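Local structure of aminotransferase (4GRX) at residues A[253-258]-A[263-268]. The protein probably transfers amino groups from amines or amino acids to carbonyl acceptors, as a pyridoxal-phosphate-dependent omega-aminotransferase of class III. Residues are numbered along the deposited sequence; the frame is centred on the assembly and turned at random.
Sequences AILPIL and IPMISD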
ATOM      1  N   ALA A 253      32.524   4.919   5.081  1.00 36.12           N
ATOM      2  CA  ALA A 253      32.660   5.809   6.245  0.83 36.15           C
ATOM      3  C   ALA A 253      31.403   5.810   7.123  1.00 34.87           C
ATOM      4  O   ALA A 253      31.499   5.947   8.343  1.00 35.12           O
ATOM      5  CB  ALA A 253      32.986   7.226   5.807  0.78 36.22           C
ATOM      6  N   ILE A 254      30.231   5.664   6.490  1.00 33.78           N
ATOM      7  CA  ILE A 254      28.925   5.754   7.156  1.00 32.34           C
ATOM      8  C   ILE A 254      28.574   4.549   8.029  1.00 31.95           C
ATOM      9  O   ILE A 254      28.132   4.730   9.164  1.00 31.77           O
ATOM     10  CB  ILE A 254      27.784   6.058   6.132  1.00 31.53           C
ATOM     11  CG1 ILE A 254      27.780   7.547   5.777  1.00 31.63           C
ATOM     12  CG2 ILE A 254      26.398   5.667   6.648  1.00 29.90           C
ATOM     13  CD1 ILE A 254      27.266   8.452   6.870  1.00 30.86           C
ATOM     14  N   LEU A 255      28.781   3.333   7.526  1.00 32.18           N
ATOM     15  CA  LEU A 255      28.347   2.144   8.266  1.00 32.19           C
ATOM     16  C   LEU A 255      28.965   1.880   9.633  1.00 33.21           C
ATOM     17  O   LEU A 255      28.229   1.585  10.584  1.00 32.82           O
ATOM     18  CB  LEU A 255      28.388   0.889   7.404  1.00 32.64           C
ATOM     19  CG  LEU A 255      26.988   0.490   6.961  1.00 31.33           C
ATOM     20  CD1 LEU A 255      26.551   1.362   5.800  1.00 30.88           C
ATOM     21  CD2 LEU A 255      26.965  -0.966   6.565  1.00 31.80           C
ATOM     22  N   PRO A 256      30.306   1.987   9.756  1.00 34.85           N
ATOM     23  CA  PRO A 256      30.932   1.750  11.066  1.00 35.97           C
ATOM     24  C   PRO A 256      30.379   2.642  12.186  1.00 35.30           C
ATOM     25  O   PRO A 256      30.208   2.170  13.310  1.00 34.98           O
ATOM     26  CB  PRO A 256      32.403   2.061  10.803  1.00 37.46           C
ATOM     27  CG  PRO A 256      32.575   1.687   9.372  1.00 37.82           C
ATOM     28  CD  PRO A 256      31.333   2.236   8.729  1.00 35.99           C
ATOM     29  N   ILE A 257      30.080   3.905  11.866  1.00 34.93           N
ATOM     30  CA  ILE A 257      29.501   4.834  12.841  1.00 34.09           C
ATOM     31  C   ILE A 257      28.149   4.286  13.293  1.00 32.83           C
ATOM     32  O   ILE A 257      27.841   4.290  14.489  1.00 32.41           O
ATOM     33  CB  ILE A 257      29.382   6.267  12.264  1.00 33.79           C
ATOM     34  CG1 ILE A 257      30.767   6.807  11.871  1.00 35.17           C
ATOM     35  CG2 ILE A 257      28.742   7.221  13.261  1.00 33.02           C
ATOM     36  CD1 ILE A 257      30.734   8.023  10.967  1.00 34.93           C
ATOM     37  N   LEU A 258      27.369   3.765  12.347  1.00 32.00           N
ATOM     38  CA  LEU A 258      26.066   3.204  12.684  1.00 31.13           C
ATOM     39  C   LEU A 258      26.180   1.920  13.504  1.00 32.65           C
ATOM     40  O   LEU A 258      25.369   1.690  14.402  1.00 32.21           O
ATOM     41  CB  LEU A 258      25.212   2.976  11.437  1.00 29.60           C
ATOM     42  CG  LEU A 258      24.841   4.176  10.574  1.00 28.42           C
ATOM     43  CD1 LEU A 258      24.122   3.679   9.342  1.00 27.66           C
ATOM     44  CD2 LEU A 258      23.964   5.167  11.318  1.00 27.65           C
ATOM     45  N   ILE A 263      22.662   1.575  15.611  1.00 29.08           N
ATOM     46  CA  ILE A 263      21.602   2.098  14.750  1.00 27.28           C
ATOM     47  C   ILE A 263      21.469   1.219  13.497  1.00 26.94           C
ATOM     48  O   ILE A 263      22.326   1.262  12.611  1.00 27.03           O
ATOM     49  CB  ILE A 263      21.877   3.566  14.346  1.00 26.88           C
ATOM     50  CG1 ILE A 263      21.964   4.430  15.610  1.00 27.26           C
ATOM     51  CG2 ILE A 263      20.824   4.078  13.361  1.00 25.67           C
ATOM     52  CD1 ILE A 263      22.381   5.866  15.371  1.00 27.64           C
ATOM     53  N   PRO A 264      20.390   0.419  13.423  1.00 26.43           N
ATOM     54  CA  PRO A 264      20.095  -0.413  12.265  1.00 26.15           C
ATOM     55  C   PRO A 264      20.212   0.341  10.939  1.00 25.54           C
ATOM     56  O   PRO A 264      19.736   1.480  10.811  1.00 25.26           O
ATOM     57  CB  PRO A 264      18.652  -0.832  12.518  1.00 25.95           C
ATOM     58  CG  PRO A 264      18.586  -0.935  14.012  1.00 26.40           C
ATOM     59  CD  PRO A 264      19.384   0.242  14.492  1.00 26.26           C
ATOM     60  N   MET A 265      20.857  -0.286   9.966  1.00 25.49           N
ATOM     61  CA  MET A 265      21.030   0.317   8.658  1.00 24.82           C
ATOM     62  C   MET A 265      20.168  -0.427   7.659  1.00 24.37           C
ATOM     63  O   MET A 265      20.324  -1.631   7.456  1.00 24.74           O
ATOM     64  CB  MET A 265      22.506   0.313   8.227  1.00 25.61           C
ATOM     65  CG  MET A 265      22.797   1.158   7.007  1.00 25.34           C
ATOM     66  SD  MET A 265      22.374   0.294   5.482  1.00 25.77           S
ATOM     67  CE  MET A 265      22.205   1.681   4.357  1.00 25.04           C
ATOM     68  N   ILE A 266      19.260   0.312   7.030  1.00 23.55           N
ATOM     69  CA  ILE A 266      18.310  -0.271   6.105  1.00 23.03           C
ATOM     70  C   ILE A 266      18.633   0.216   4.710  1.00 23.12           C
ATOM     71  O   ILE A 266      18.768   1.427   4.479  1.00 22.81           O
ATOM     72  CB  ILE A 266      16.881   0.161   6.457  1.00 22.25           C
ATOM     73  CG1 ILE A 266      16.627   0.063   7.974  1.00 22.11           C
ATOM     74  CG2 ILE A 266      15.862  -0.578   5.595  1.00 22.10           C
ATOM     75  CD1 ILE A 266      16.462  -1.336   8.493  1.00 22.66           C
ATOM     76  N   SER A 267      18.764  -0.728   3.783  1.00 23.58           N
ATOM     77  CA  SER A 267      19.006  -0.383   2.392  1.00 23.96           C
ATOM     78  C   SER A 267      17.727  -0.391   1.564  1.00 23.59           C
ATOM     79  O   SER A 267      17.112  -1.435   1.349  1.00 24.17           O
ATOM     80  CB  SER A 267      20.056  -1.306   1.765  1.00 24.91           C
ATOM     81  OG  SER A 267      20.347  -0.878   0.440  1.00 25.17           O
ATOM     82  N   ASP A 268      17.333   0.782   1.099  1.00 23.17           N
ATOM     83  CA  ASP A 268      16.172   0.889   0.234  1.00 23.00           C
ATOM     84  C   ASP A 268      16.559   0.522  -1.204  1.00 23.52           C
ATOM     85  O   ASP A 268      17.090   1.338  -1.952  1.00 23.77           O
ATOM     86  CB  ASP A 268      15.557   2.291   0.327  1.00 22.43           C
ATOM     87  CG  ASP A 268      14.188   2.372  -0.333  1.00 22.26           C
ATOM     88  OD1 ASP A 268      13.856   1.450  -1.123  1.00 22.21           O
ATOM     89  OD2 ASP A 268      13.463   3.365  -0.073  1.00 21.71           O
TER
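Leu-258, near the end of helix 250-260, packs on Ile-263 and Met-265, a worked example of the helix-to-strand return in a beta-alpha-beta unit, here strand 229-234, helix 250-260 and strand 265-268 in the fold-type I large domain of class III aminotransferases. The side chain of Leu-258 can be followed outward. Leu-258 CB lies 3.6 Å from the carbonyl O of Ile-263. A chi1 of -61° sets CG beside the backbone N, and the branch there sends the two methyls to different partners: Leu-258 CD2 meets CG2 of Ile-263 at 3.9 Å, the two side chains crossing at about a right angle, while Leu-258 CD1 reaches CG of Met-265 at 3.7 Å. An alanine here would keep CB and the backbone bond but lose both methyls, and is likely to leave Ile-263 CG2 and Met-265 CG without their leucine partner and open a gap under the helix. Met-265 CG is touched a second time, by Leu-255 CD1 from one helical turn earlier. Phe-232 of the neighbouring parallel strand borders both Leu-258 and Met-265. At the far end of the strand, Asp-268 OD2 is hydrogen-bonded to His-163 and Asn-133. The turn itself is tied by the backbone: Ile-263 N donates to Leu-258 O over 3.0 Å, nearly straight at 173°.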